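Local coordinates for protein irisin (Homo sapiens, PDB 4LSD) that acts as a muscle-derived hormone that probably mediates benefits of exercise, such as browning of white fat, and whose fibronectin type III domain forms a dimer, at residues F34-K40 with C59-E65. Residues are numbered along the deposited sequence.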
loop_
_atom_site.group_PDB
_atom_site.type_symbol
_atom_site.label_atom_id
_atom_site.label_comp_id
_atom_site.label_asym_id
_atom_site.label_seq_id
_atom_site.Cartn_x
_atom_site.Cartn_y
_atom_site.Cartn_z
ATOM N N PHE A 34 9.683 -2.473 -5.243
ATOM C CA PHE A 34 9.348 -1.106 -5.583
ATOM C C PHE A 34 8.680 -0.375 -4.428
ATOM O O PHE A 34 8.111 -0.994 -3.533
ATOM C CB PHE A 34 8.385 -1.108 -6.753
ATOM C CG PHE A 34 6.979 -1.494 -6.373
ATOM C CD1 PHE A 34 6.093 -0.542 -5.868
ATOM C CD2 PHE A 34 6.540 -2.807 -6.513
ATOM C CE1 PHE A 34 4.795 -0.889 -5.509
ATOM C CE2 PHE A 34 5.240 -3.170 -6.157
ATOM C CZ PHE A 34 4.364 -2.209 -5.655
ATOM N N ALA A 35 8.735 0.950 -4.462
ATOM C CA ALA A 35 8.081 1.768 -3.449
ATOM C C ALA A 35 7.319 2.834 -4.213
ATOM O O ALA A 35 7.861 3.471 -5.114
ATOM C CB ALA A 35 9.097 2.403 -2.525
ATOM N N ILE A 36 6.050 3.012 -3.874
ATOM C CA ILE A 36 5.220 4.018 -4.537
ATOM C C ILE A 36 4.680 5.026 -3.515
ATOM O O ILE A 36 4.409 4.670 -2.365
ATOM C CB ILE A 36 4.023 3.367 -5.290
ATOM C CG1 ILE A 36 4.452 2.928 -6.690
ATOM C CG2 ILE A 36 2.868 4.346 -5.411
ATOM C CD1 ILE A 36 3.302 2.424 -7.551
ATOM N N SER A 37 4.553 6.285 -3.942
ATOM C CA SER A 37 4.019 7.365 -3.104
ATOM C C SER A 37 2.808 7.882 -3.822
ATOM O O SER A 37 2.826 8.058 -5.040
ATOM C CB SER A 37 4.977 8.547 -2.969
ATOM O OG SER A 37 6.199 8.173 -2.377
ATOM N N GLN A 38 1.762 8.151 -3.061
ATOM C CA GLN A 38 0.533 8.662 -3.633
ATOM C C GLN A 38 -0.016 9.791 -2.786
ATOM O O GLN A 38 -0.091 9.685 -1.564
ATOM C CB GLN A 38 -0.509 7.548 -3.712
ATOM C CG GLN A 38 -1.917 8.042 -4.028
ATOM C CD GLN A 38 -2.985 7.024 -3.670
ATOM O OE1 GLN A 38 -2.946 5.871 -4.114
ATOM N NE2 GLN A 38 -3.950 7.445 -2.861
ATOM N N GLN A 39 -0.381 10.885 -3.435
ATOM C CA GLN A 39 -0.977 12.008 -2.734
ATOM C C GLN A 39 -1.793 12.797 -3.737
ATOM O O GLN A 39 -1.493 12.798 -4.930
ATOM C CB GLN A 39 0.089 12.891 -2.068
ATOM C CG GLN A 39 1.187 13.340 -2.969
ATOM C CD GLN A 39 2.205 14.212 -2.249
ATOM O OE1 GLN A 39 3.048 13.721 -1.491
ATOM N NE2 GLN A 39 2.130 15.514 -2.482
ATOM N N LYS A 40 -2.857 13.430 -3.261
ATOM C CA LYS A 40 -3.695 14.225 -4.140
ATOM C C LYS A 40 -2.929 15.488 -4.502
ATOM O O LYS A 40 -2.015 15.902 -3.768
ATOM C CB LYS A 40 -4.986 14.631 -3.441
ATOM C CG LYS A 40 -5.876 13.496 -3.010
ATOM C CD LYS A 40 -7.197 14.045 -2.499
ATOM C CE LYS A 40 -8.025 12.975 -1.816
ATOM N NZ LYS A 40 -9.198 13.578 -1.120
ATOM N N CYS A 59 1.187 -1.822 -9.884
ATOM C CA CYS A 59 0.644 -1.714 -8.559
ATOM C C CYS A 59 -0.699 -1.017 -8.634
ATOM O O CYS A 59 -0.805 0.067 -9.198
ATOM C CB CYS A 59 1.610 -0.906 -7.708
ATOM S SG CYS A 59 0.978 -0.475 -6.096
ATOM N N ALA A 60 -1.723 -1.638 -8.060
ATOM C CA ALA A 60 -3.067 -1.067 -8.054
ATOM C C ALA A 60 -3.244 -0.056 -6.925
ATOM O O ALA A 60 -2.681 -0.221 -5.849
ATOM C CB ALA A 60 -4.088 -2.162 -7.904
ATOM N N LEU A 61 -4.024 0.989 -7.179
ATOM C CA LEU A 61 -4.306 2.007 -6.178
ATOM C C LEU A 61 -5.813 1.967 -6.012
ATOM O O LEU A 61 -6.560 2.166 -6.970
ATOM C CB LEU A 61 -3.874 3.393 -6.668
ATOM C CG LEU A 61 -2.431 3.481 -7.162
ATOM C CD1 LEU A 61 -2.266 4.761 -7.967
ATOM C CD2 LEU A 61 -1.460 3.439 -5.989
ATOM N N TRP A 62 -6.257 1.720 -4.790
ATOM C CA TRP A 62 -7.673 1.611 -4.506
ATOM C C TRP A 62 -8.199 2.755 -3.651
ATOM O O TRP A 62 -7.434 3.551 -3.114
ATOM C CB TRP A 62 -7.912 0.309 -3.767
ATOM C CG TRP A 62 -7.255 0.308 -2.406
ATOM C CD1 TRP A 62 -7.868 0.512 -1.201
ATOM C CD2 TRP A 62 -5.848 0.165 -2.118
ATOM N NE1 TRP A 62 -6.938 0.505 -0.182
ATOM C CE2 TRP A 62 -5.696 0.295 -0.714
ATOM C CE3 TRP A 62 -4.709 -0.059 -2.908
ATOM C CZ2 TRP A 62 -4.445 0.212 -0.087
ATOM C CZ3 TRP A 62 -3.468 -0.142 -2.282
ATOM C CH2 TRP A 62 -3.349 -0.007 -0.884
ATOM N N ASP A 63 -9.520 2.817 -3.529
ATOM C CA ASP A 63 -10.172 3.819 -2.709
ATOM C C ASP A 63 -9.731 5.239 -3.036
ATOM O O ASP A 63 -9.508 6.051 -2.137
ATOM C CB ASP A 63 -9.889 3.496 -1.244
ATOM C CG ASP A 63 -10.877 4.147 -0.290
ATOM O OD1 ASP A 63 -12.081 4.226 -0.626
ATOM O OD2 ASP A 63 -10.445 4.559 0.815
ATOM N N LEU A 64 -9.610 5.537 -4.324
ATOM C CA LEU A 64 -9.221 6.871 -4.737
ATOM C C LEU A 64 -10.461 7.735 -4.742
ATOM O O LEU A 64 -11.585 7.230 -4.780
ATOM C CB LEU A 64 -8.611 6.854 -6.136
ATOM C CG LEU A 64 -7.271 6.138 -6.278
ATOM C CD1 LEU A 64 -6.727 6.387 -7.675
ATOM C CD2 LEU A 64 -6.288 6.661 -5.224
ATOM N N GLU A 65 -10.243 9.042 -4.707
ATOM C CA GLU A 65 -11.319 10.025 -4.719
ATOM C C GLU A 65 -11.795 10.232 -6.147
ATOM O O GLU A 65 -10.982 10.263 -7.067
ATOM C CB GLU A 65 -10.796 11.350 -4.183
ATOM C CG GLU A 65 -11.088 11.601 -2.740
ATOM C CD GLU A 65 -12.393 12.320 -2.567
ATOM O OE1 GLU A 65 -12.776 12.582 -1.406
ATOM O OE2 GLU A 65 -13.033 12.627 -3.599
HETATM O O HOH W 1 -7.119 7.078 -1.589
#
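Strands 34-40 and 59-61 run in nearly the same direction, 20° apart, but with 9.9 Å between their axes they belong to different sheets, and the two segments meet through side chains, with no direct hydrogen bond between them. F34, I36 and Q38 point toward the other segment while S37 points away, the usual alternation of a strand. F34, in the p rotamer, brings its CZ to 3.7 Å from C59 CB; the C59 sulfur, set by a t chi1, lies 4.9 Å from the centroid of the F34 ring in an oblique sulfur-aromatic contact. I36 extends its CD1 to the same C59 CB, also at 3.7 Å, so F34 and I36 both pack on that one atom. Farther along, Q38 stretches out through two t angles and lays its amide against leucines: OE1 is 3.4 Å from L61 CD2, and NE2 is 3.4 Å from L64 CD2. A water donates to D63 O (2.7 Å) and accepts a weak bond from Q38 NE2 (3.4 Å), so it bridges the two segments. At the more open end K40, its chain fully extended beyond chi1, makes a long salt bridge from NZ to E65 OE1, 3.7 Å. R47, required for dimerization, takes the carbonyl of W62 and makes a cation-pi contact with its indole, whose ring meets W62 of the second subunit. Two antiparallel sheets closing face to face over an apolar interior make the fibronectin type III β-sandwich.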